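Ufm1-specific protease (Caenorhabditis elegans, PDB 5EJJ) cleaves the peptide bond at the C-terminal glycine of the ubiquitin-like modifier Ufm1, acting as a thiol protease that releases it from target proteins. Local coordinates at residues 367-373 and 504-508; 401-405 and 453-458; 241-245 and 263-267; 35-39 and 62-66. Numbering follows the deposited sequence.

Interaction 1: 367-373 and 504-508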
# COMPACT_ATOMS: atom_id res chain seq x y z
N GLN A 367 8.49 21.74 -8.04
CA GLN A 367 9.32 22.64 -8.83
C GLN A 367 9.85 22.06 -10.16
O GLN A 367 10.94 22.45 -10.60
CB GLN A 367 10.56 23.03 -7.98
CG GLN A 367 11.02 21.98 -6.88
CD GLN A 367 11.29 20.55 -7.40
OE1 GLN A 367 10.51 19.63 -7.12
NE2 GLN A 367 12.40 20.35 -8.13
N PRO A 368 9.08 21.16 -10.81
CA PRO A 368 9.67 20.23 -11.79
C PRO A 368 10.45 21.04 -12.83
O PRO A 368 9.89 21.75 -13.65
CB PRO A 368 8.47 19.45 -12.33
CG PRO A 368 7.44 19.57 -11.25
CD PRO A 368 7.61 20.95 -10.73
N VAL A 369 11.77 20.90 -12.78
CA VAL A 369 12.71 21.53 -13.71
C VAL A 369 12.72 20.71 -15.00
O VAL A 369 12.94 21.24 -16.09
CB VAL A 369 14.13 21.58 -13.10
CG1 VAL A 369 15.21 21.49 -14.17
CG2 VAL A 369 14.29 22.82 -12.23
N GLY A 370 12.49 19.42 -14.88
CA GLY A 370 12.46 18.55 -16.03
C GLY A 370 11.82 17.23 -15.67
O GLY A 370 10.75 17.21 -15.05
N GLU A 371 12.50 16.14 -16.03
CA GLU A 371 12.00 14.77 -15.85
C GLU A 371 12.36 14.16 -14.49
O GLU A 371 13.54 14.00 -14.15
CB GLU A 371 12.54 13.87 -16.98
CG GLU A 371 12.18 12.40 -16.86
CD GLU A 371 10.74 12.11 -17.29
OE1 GLU A 371 10.42 10.92 -17.50
OE2 GLU A 371 9.94 13.06 -17.40
N ILE A 372 11.35 13.80 -13.70
CA ILE A 372 11.58 13.24 -12.38
C ILE A 372 11.49 11.71 -12.33
O ILE A 372 10.48 11.11 -12.70
CB ILE A 372 10.63 13.83 -11.34
CG1 ILE A 372 10.98 15.29 -11.07
CG2 ILE A 372 10.68 13.03 -10.05
CD1 ILE A 372 10.22 15.87 -9.89
N THR A 373 12.57 11.09 -11.87
CA THR A 373 12.54 9.68 -11.50
C THR A 373 12.79 9.60 -10.00
O THR A 373 13.72 10.21 -9.46
CB THR A 373 13.53 8.82 -12.30
OG1 THR A 373 13.33 9.04 -13.70
CG2 THR A 373 13.31 7.35 -12.01
N GLY A 504 15.69 10.70 -5.27
CA GLY A 504 15.32 10.92 -6.66
C GLY A 504 16.10 12.02 -7.34
O GLY A 504 16.86 12.75 -6.72
N VAL A 505 15.90 12.11 -8.65
CA VAL A 505 16.56 13.11 -9.46
C VAL A 505 15.54 14.01 -10.22
O VAL A 505 14.36 13.66 -10.34
CB VAL A 505 17.58 12.44 -10.40
CG1 VAL A 505 18.74 11.92 -9.60
CG2 VAL A 505 16.93 11.29 -11.15
N ASP A 506 15.98 15.17 -10.68
CA ASP A 506 15.16 16.10 -11.47
C ASP A 506 15.96 16.47 -12.72
O ASP A 506 16.61 17.51 -12.76
CB ASP A 506 14.84 17.36 -10.65
CG ASP A 506 13.59 18.10 -11.14
OD1 ASP A 506 13.03 18.93 -10.37
OD2 ASP A 506 13.17 17.84 -12.30
N PHE A 507 15.90 15.61 -13.73
CA PHE A 507 16.81 15.67 -14.88
C PHE A 507 16.17 16.15 -16.19
O PHE A 507 15.22 15.54 -16.69
CB PHE A 507 17.47 14.31 -15.08
CG PHE A 507 18.35 14.23 -16.29
CD1 PHE A 507 19.22 15.27 -16.60
CD2 PHE A 507 18.35 13.10 -17.09
CE1 PHE A 507 20.04 15.20 -17.71
CE2 PHE A 507 19.17 13.02 -18.20
CZ PHE A 507 20.01 14.06 -18.51
N ASN A 508 16.72 17.23 -16.74
CA ASN A 508 16.25 17.86 -17.98
C ASN A 508 17.25 17.63 -19.13
O ASN A 508 18.19 18.40 -19.29
CB ASN A 508 16.06 19.36 -17.71
CG ASN A 508 15.43 20.12 -18.88
OD1 ASN A 508 15.73 19.87 -20.05
ND2 ASN A 508 14.57 21.07 -18.55
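Strand 504-507, part of strand 499-507 and bonded also to strand 514-519, pairs antiparallel with a short, weakly bonded strand around 371-373 in the catalytic domain's sheet; the segment axes run at 167° and come within 4.7 Å. Gly-504 lies against Thr-373, its CA 3.3 Å from Thr-373 O, where a CB would clash. Val-505 N donates to Thr-373 O (3.0 Å), while the return bond from Thr-373 N to Val-505 O is weak at 3.5 Å; the Val-505 side chain turns to helix 477-484. Asp-506, the most covered residue, sends its carboxylate into the turn before the partner strand. Its OD2 accepts from Gly-370 N (3.1 Å), and weaker bonds reach its OD1 from Gln-367 NE2 (2.7 Å, bent) and Val-369 N (3.4 Å). Phe-507 gives the firmest backbone pairing, with Phe-507 N to Glu-371 O and Glu-371 N to Phe-507 O both 2.9 Å. Asn-508 ends the pairing by donating from ND2 to Val-369 O at 3.0 Å, while its OD1 takes Thr-510 N. The Asp-506 carboxylate and Asn-508 amide thus tie the turn to the strand, chiefly through the sound Gly-370 N and Asn-508 ND2 bonds.

Interaction 2: 401-405 and 453-458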
# COMPACT_ATOMS: atom_id res chain seq x y z
N PHE A 401 21.85 3.84 6.37
CA PHE A 401 21.80 2.40 6.29
C PHE A 401 20.44 1.93 6.77
O PHE A 401 19.82 1.05 6.17
CB PHE A 401 22.88 1.77 7.15
CG PHE A 401 22.74 0.31 7.30
CD1 PHE A 401 23.19 -0.54 6.30
CD2 PHE A 401 22.15 -0.22 8.42
CE1 PHE A 401 23.06 -1.91 6.42
CE2 PHE A 401 22.01 -1.59 8.55
CZ PHE A 401 22.47 -2.44 7.54
N GLN A 402 19.98 2.55 7.85
CA GLN A 402 18.69 2.23 8.45
C GLN A 402 17.53 2.55 7.51
O GLN A 402 16.61 1.74 7.32
CB GLN A 402 18.55 2.92 9.81
CG GLN A 402 19.36 2.26 10.92
CD GLN A 402 19.18 2.94 12.25
OE1 GLN A 402 18.91 4.14 12.31
NE2 GLN A 402 19.31 2.18 13.35
N THR A 403 17.57 3.74 6.91
CA THR A 403 16.62 4.08 5.87
C THR A 403 16.62 3.00 4.78
O THR A 403 15.59 2.41 4.52
CB THR A 403 16.91 5.44 5.25
OG1 THR A 403 16.69 6.46 6.23
CG2 THR A 403 15.99 5.68 4.06
N ILE A 404 17.76 2.71 4.18
CA ILE A 404 17.80 1.65 3.18
C ILE A 404 17.20 0.35 3.71
O ILE A 404 16.58 -0.41 2.97
CB ILE A 404 19.24 1.41 2.66
CG1 ILE A 404 19.77 2.66 1.98
CG2 ILE A 404 19.30 0.25 1.67
CD1 ILE A 404 21.19 2.54 1.58
N TRP A 405 17.36 0.11 5.00
CA TRP A 405 16.86 -1.13 5.57
C TRP A 405 15.35 -1.09 5.61
O TRP A 405 14.68 -2.00 5.13
CB TRP A 405 17.41 -1.39 6.98
CG TRP A 405 17.10 -2.77 7.49
CD1 TRP A 405 15.89 -3.22 7.93
CD2 TRP A 405 18.00 -3.88 7.61
NE1 TRP A 405 15.98 -4.54 8.31
CE2 TRP A 405 17.27 -4.97 8.12
CE3 TRP A 405 19.36 -4.06 7.34
CZ2 TRP A 405 17.84 -6.21 8.37
CZ3 TRP A 405 19.93 -5.30 7.59
CH2 TRP A 405 19.17 -6.36 8.11
N VAL A 453 27.69 -4.77 5.51
CA VAL A 453 26.68 -5.09 6.52
C VAL A 453 25.39 -5.60 5.86
O VAL A 453 24.84 -6.63 6.22
CB VAL A 453 26.34 -3.85 7.37
CG1 VAL A 453 25.33 -4.19 8.45
CG2 VAL A 453 27.59 -3.26 7.99
N LEU A 454 24.92 -4.83 4.89
CA LEU A 454 23.85 -5.22 3.97
C LEU A 454 24.05 -6.59 3.31
O LEU A 454 23.08 -7.27 3.01
CB LEU A 454 23.77 -4.17 2.86
CG LEU A 454 22.44 -3.54 2.49
CD1 LEU A 454 21.58 -3.37 3.74
CD2 LEU A 454 22.74 -2.20 1.84
N ASN A 455 25.30 -6.98 3.06
CA ASN A 455 25.55 -8.24 2.36
C ASN A 455 25.49 -9.48 3.25
O ASN A 455 25.29 -10.60 2.76
CB ASN A 455 26.88 -8.21 1.60
CG ASN A 455 27.07 -9.43 0.69
OD1 ASN A 455 26.10 -10.03 0.22
ND2 ASN A 455 28.32 -9.78 0.42
N GLU A 456 25.67 -9.30 4.55
CA GLU A 456 25.62 -10.46 5.43
C GLU A 456 24.56 -10.38 6.52
O GLU A 456 24.36 -11.34 7.25
CB GLU A 456 27.00 -10.80 6.00
CG GLU A 456 27.54 -9.81 7.00
CD GLU A 456 28.96 -10.13 7.38
OE1 GLU A 456 29.56 -11.00 6.69
OE2 GLU A 456 29.49 -9.53 8.35
N LEU A 457 23.88 -9.25 6.63
CA LEU A 457 22.65 -9.23 7.42
C LEU A 457 21.44 -9.49 6.52
O LEU A 457 20.37 -9.83 7.01
CB LEU A 457 22.48 -7.93 8.20
CG LEU A 457 23.54 -7.67 9.27
CD1 LEU A 457 23.11 -6.57 10.26
CD2 LEU A 457 23.88 -8.97 9.97
N LEU A 458 21.61 -9.36 5.21
CA LEU A 458 20.49 -9.45 4.29
C LEU A 458 20.75 -10.24 3.03
O LEU A 458 19.88 -10.29 2.16
CB LEU A 458 20.00 -8.06 3.90
CG LEU A 458 19.20 -7.32 4.96
CD1 LEU A 458 18.71 -5.98 4.42
CD2 LEU A 458 18.05 -8.17 5.44
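This is an apolar helix-helix contact inside the catalytic domain, joining helix 396-409, which begins at the inferred active-site cysteine Cys-396, to the C-terminal end of helix 447-457. The two short segments cross at -41° with axes 12.0 Å apart, a separation bridged by large side chains; no hydrogen bond links them. Phe-401, five residues after Cys-396 and with its side chain about 10 Å from that residue's, reaches across to Val-453 (CZ to CG1 3.5 Å) and Leu-454 (CE1 to CD1 3.4 Å). Ile-404 adds a looser touch, its CG2 4.2 Å from Leu-454 CD2. A helix carrying the nucleophile at its N-terminal end and packed into the domain is the familiar layout of papain-like (clan CA) cysteine proteases, to which family C78 belongs, so this contact covers one flank of the nucleophile helix. Trp-405, one turn after Phe-401, extends its indole toward the helix end. Leu-458 lies over one face of the ring, with CD1 3.5 Å from the centroid of the six-membered ring, a CH-pi contact, whereas Leu-457 CB meets the ring edge at Trp-405 CH2 (3.7 Å). The polar end of the same indole is held outside the pair, NE1 donating to Lys-416 O. Ile-424 of helix 421-425 touches both Phe-401 and Val-453.

Interaction 3: 241-245 and 263-267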
# COMPACT_ATOMS: atom_id res chain seq x y z
N GLY A 241 -9.56 -8.76 14.48
CA GLY A 241 -8.78 -7.99 13.53
C GLY A 241 -9.33 -6.63 13.17
O GLY A 241 -10.41 -6.26 13.63
N GLU A 242 -8.58 -5.88 12.36
CA GLU A 242 -8.95 -4.56 11.89
C GLU A 242 -10.26 -4.62 11.13
O GLU A 242 -10.55 -5.61 10.47
CB GLU A 242 -7.93 -4.04 10.88
CG GLU A 242 -6.53 -3.78 11.41
CD GLU A 242 -5.60 -3.12 10.35
OE1 GLU A 242 -5.68 -3.50 9.14
OE2 GLU A 242 -4.80 -2.22 10.74
N VAL A 243 -11.03 -3.55 11.20
CA VAL A 243 -12.07 -3.31 10.21
C VAL A 243 -11.98 -1.84 9.79
O VAL A 243 -12.17 -0.94 10.60
CB VAL A 243 -13.45 -3.63 10.74
CG1 VAL A 243 -14.48 -3.37 9.68
CG2 VAL A 243 -13.53 -5.07 11.17
N VAL A 244 -11.67 -1.62 8.51
CA VAL A 244 -11.39 -0.29 7.97
C VAL A 244 -12.45 0.14 6.99
O VAL A 244 -12.79 -0.61 6.08
CB VAL A 244 -10.07 -0.29 7.21
CG1 VAL A 244 -9.73 1.11 6.85
CG2 VAL A 244 -8.98 -0.90 8.04
N PHE A 245 -12.99 1.34 7.17
CA PHE A 245 -13.94 1.91 6.22
C PHE A 245 -13.67 3.40 5.96
O PHE A 245 -13.24 4.12 6.86
CB PHE A 245 -15.37 1.69 6.67
CG PHE A 245 -15.73 2.38 7.96
CD1 PHE A 245 -15.47 1.79 9.19
CD2 PHE A 245 -16.40 3.61 7.95
CE1 PHE A 245 -15.85 2.41 10.38
CE2 PHE A 245 -16.78 4.24 9.14
CZ PHE A 245 -16.49 3.63 10.36
N ALA A 263 -18.56 -2.68 5.95
CA ALA A 263 -17.14 -2.93 6.12
C ALA A 263 -16.95 -4.19 6.97
O ALA A 263 -16.23 -5.12 6.58
CB ALA A 263 -16.48 -1.74 6.76
N PHE A 264 -17.64 -4.21 8.12
CA PHE A 264 -17.59 -5.35 9.03
C PHE A 264 -18.12 -6.65 8.40
O PHE A 264 -17.55 -7.73 8.63
CB PHE A 264 -18.37 -5.06 10.32
CG PHE A 264 -18.50 -6.25 11.19
CD1 PHE A 264 -19.66 -6.98 11.22
CD2 PHE A 264 -17.42 -6.70 11.93
CE1 PHE A 264 -19.76 -8.12 12.01
CE2 PHE A 264 -17.51 -7.84 12.71
CZ PHE A 264 -18.68 -8.55 12.76
N ASN A 265 -19.20 -6.56 7.62
CA ASN A 265 -19.74 -7.75 7.00
C ASN A 265 -18.80 -8.35 5.95
O ASN A 265 -18.71 -9.56 5.82
CB ASN A 265 -21.14 -7.53 6.44
CG ASN A 265 -22.16 -7.16 7.52
OD1 ASN A 265 -21.92 -7.31 8.72
ND2 ASN A 265 -23.32 -6.68 7.08
N ARG A 266 -18.07 -7.50 5.22
CA ARG A 266 -17.16 -7.99 4.18
C ARG A 266 -15.98 -8.73 4.78
O ARG A 266 -15.53 -9.74 4.26
CB ARG A 266 -16.68 -6.84 3.31
CG ARG A 266 -17.77 -6.21 2.48
CD ARG A 266 -17.25 -5.31 1.43
NE ARG A 266 -18.32 -4.80 0.60
CZ ARG A 266 -18.16 -3.83 -0.31
NH1 ARG A 266 -16.98 -3.27 -0.50
NH2 ARG A 266 -19.18 -3.42 -1.02
N ARG A 267 -15.46 -8.20 5.88
CA ARG A 267 -14.38 -8.88 6.57
C ARG A 267 -14.80 -10.25 7.08
O ARG A 267 -13.99 -11.17 7.09
CB ARG A 267 -13.92 -8.03 7.75
CG ARG A 267 -13.10 -6.85 7.39
CD ARG A 267 -11.65 -7.23 7.33
NE ARG A 267 -10.84 -6.07 6.97
CZ ARG A 267 -9.54 -6.12 6.72
NH1 ARG A 267 -8.88 -7.27 6.79
NH2 ARG A 267 -8.90 -5.00 6.39
O HOH W 1 -11.89 -3.33 6.45
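Val-243 and Ala-263 form the apolar centre where strand 235-247 meets helix 253-280. Val-243 CG1 lies 3.9 Å from Ala-263 CB and 3.6 Å from the backbone N of Phe-264; the small alanine helps the segment axes approach to 8.0 Å. Beside them Phe-245 CB touches Ala-263 CB at 3.6 Å, and Val-243 CG2 meets the edge of the Phe-264 ring at CD2 (4.3 Å). This is helix-on-sheet packing in the UfSP2 N-terminal family region: the strand is an outermost one of its mixed sheet and bonds to strand 127-139. Outward, Arg-267 stretches past the strand, its guanidinium lying with one face on Glu-242 O (NE to O 3.5 Å). A water accepts from both Val-244 N (2.7 Å) and Arg-267 NE (3.0 Å), while Arg-267 NH1 donates to Gln-305 OE1 and Ala-291 O. The main chain at Val-244 thus meets a water shared with an arginine that also bonds strands 302-306 and 289-293, bridging the polar edge without any direct hydrogen bond between the segments.

Interaction 4: 35-39 and 62-66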
# COMPACT_ATOMS: atom_id res chain seq x y z
N GLY A 35 -13.83 -10.16 -17.27
CA GLY A 35 -13.60 -9.53 -15.97
C GLY A 35 -14.74 -8.79 -15.29
O GLY A 35 -15.81 -8.62 -15.87
N PHE A 36 -14.48 -8.33 -14.07
CA PHE A 36 -15.46 -7.53 -13.33
C PHE A 36 -15.05 -6.06 -13.16
O PHE A 36 -13.86 -5.73 -13.10
CB PHE A 36 -15.75 -8.16 -11.97
CG PHE A 36 -15.82 -9.65 -12.00
CD1 PHE A 36 -14.73 -10.41 -11.62
CD2 PHE A 36 -16.98 -10.29 -12.44
CE1 PHE A 36 -14.79 -11.80 -11.65
CE2 PHE A 36 -17.05 -11.67 -12.48
CZ PHE A 36 -15.96 -12.43 -12.08
N VAL A 37 -16.06 -5.19 -13.06
CA VAL A 37 -15.85 -3.75 -12.92
C VAL A 37 -16.47 -3.23 -11.61
O VAL A 37 -17.68 -3.32 -11.40
CB VAL A 37 -16.42 -3.00 -14.15
CG1 VAL A 37 -16.19 -1.52 -14.05
CG2 VAL A 37 -15.81 -3.54 -15.39
N PHE A 38 -15.63 -2.70 -10.74
CA PHE A 38 -16.04 -2.31 -9.41
C PHE A 38 -15.94 -0.81 -9.29
O PHE A 38 -15.06 -0.20 -9.89
CB PHE A 38 -15.15 -2.97 -8.37
CG PHE A 38 -15.32 -4.46 -8.29
CD1 PHE A 38 -16.38 -5.01 -7.59
CD2 PHE A 38 -14.40 -5.30 -8.89
CE1 PHE A 38 -16.54 -6.40 -7.49
CE2 PHE A 38 -14.54 -6.68 -8.80
CZ PHE A 38 -15.61 -7.23 -8.10
N GLY A 39 -16.83 -0.19 -8.52
CA GLY A 39 -16.87 1.25 -8.51
C GLY A 39 -17.83 1.85 -7.52
O GLY A 39 -18.52 1.13 -6.78
N ARG A 62 -16.31 -13.69 -7.71
CA ARG A 62 -16.85 -12.34 -7.73
C ARG A 62 -17.07 -11.91 -6.30
O ARG A 62 -16.68 -10.83 -5.90
CB ARG A 62 -18.16 -12.27 -8.52
CG ARG A 62 -18.56 -10.85 -8.89
CD ARG A 62 -20.07 -10.70 -9.22
NE ARG A 62 -20.98 -11.27 -8.21
CZ ARG A 62 -21.11 -10.86 -6.94
NH1 ARG A 62 -20.38 -9.86 -6.44
NH2 ARG A 62 -21.97 -11.47 -6.14
N GLN A 63 -17.68 -12.79 -5.52
CA GLN A 63 -17.94 -12.51 -4.11
C GLN A 63 -16.65 -12.39 -3.31
O GLN A 63 -16.60 -11.63 -2.34
CB GLN A 63 -18.78 -13.61 -3.49
CG GLN A 63 -20.15 -13.78 -4.09
CD GLN A 63 -20.87 -14.97 -3.50
OE1 GLN A 63 -20.39 -15.59 -2.54
NE2 GLN A 63 -22.02 -15.31 -4.08
N PHE A 64 -15.62 -13.14 -3.67
CA PHE A 64 -14.36 -12.94 -2.97
C PHE A 64 -13.78 -11.56 -3.24
O PHE A 64 -13.31 -10.89 -2.33
CB PHE A 64 -13.32 -14.00 -3.29
CG PHE A 64 -12.06 -13.83 -2.51
CD1 PHE A 64 -12.01 -14.19 -1.16
CD2 PHE A 64 -10.94 -13.24 -3.09
CE1 PHE A 64 -10.85 -14.01 -0.42
CE2 PHE A 64 -9.78 -13.06 -2.37
CZ PHE A 64 -9.73 -13.44 -1.03
N LEU A 65 -13.81 -11.14 -4.50
CA LEU A 65 -13.30 -9.83 -4.87
C LEU A 65 -13.98 -8.73 -4.09
O LEU A 65 -13.31 -7.97 -3.41
CB LEU A 65 -13.44 -9.58 -6.38
CG LEU A 65 -12.59 -10.50 -7.26
CD1 LEU A 65 -12.69 -10.04 -8.67
CD2 LEU A 65 -11.16 -10.53 -6.83
N GLU A 66 -15.31 -8.68 -4.17
CA GLU A 66 -16.08 -7.58 -3.59
C GLU A 66 -15.86 -7.48 -2.07
O GLU A 66 -15.83 -6.38 -1.52
CB GLU A 66 -17.57 -7.75 -3.92
CG GLU A 66 -18.47 -6.52 -3.74
CD GLU A 66 -19.74 -6.59 -4.64
OE1 GLU A 66 -20.56 -5.63 -4.68
OE2 GLU A 66 -19.92 -7.64 -5.33
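Two phenylalanines, Phe-36 and Phe-38, rise from the same side of strand 33-40 and press their rings on helix 59-68, while Val-37 between them is turned out of the helix's reach. Both have chi1 in the m well, although Phe-36 sits at its margin (-39°). That setting brings one face of the Phe-36 ring under the Arg-62 side chain: CG stands 4.1 Å from the ring centroid, 20° off the normal, a CH-pi contact. Leu-65, with chi1 m and chi2 t, points toward the strand and touches both rings, its CD1 3.6 Å from Phe-36 CD1 and its CB 3.6 Å from Phe-38 CZ. The segments run in roughly the same direction (30° between axes, 10.4 Å apart), as the helix packs over one face of the four-stranded mixed sheet of the N-terminal MPN domain, following strands 33-40 and 45-53 and preceding 74-81. Phe-38 also meets Glu-66, CE1 to CB 4.0 Å. The guanidinium of Arg-62 leads away from the Phe-36 ring: chi1 and chi2 are t but chi3 is p, which folds it back to Glu-66, giving a salt bridge of 2.5 Å from NH1 to OE2 one turn along the helix. Arg-62 NH2 has a second partner in Glu-59, while Glu-66 OE1 accepts from Leu-75 N of strand 74-81. Leu-50 of strand 45-53 packs on both Phe-38 and Leu-65.

Overall arrangement
Along the chain the contacts come in the order 4, 3, 1, 2, with interaction 2 falling entirely between the two segments of interaction 1. Interactions 1 and 2 share the C78 peptidase region but do not touch: their centres lie 28 Å apart, one at the sheet holding strands 371-374 and 499-507, the other on the helix that begins at Cys-396. Interactions 3 and 4 belong to the two N-terminal regions; their centres are 17 Å apart and they meet directly where Arg-266 CD packs on Glu-66 O at 3.4 Å. Their centres lie 36 to 40 Å from those of the peptidase contacts, so the MPN and UfSP2-type regions touch directly here, far from the contacts in the catalytic region.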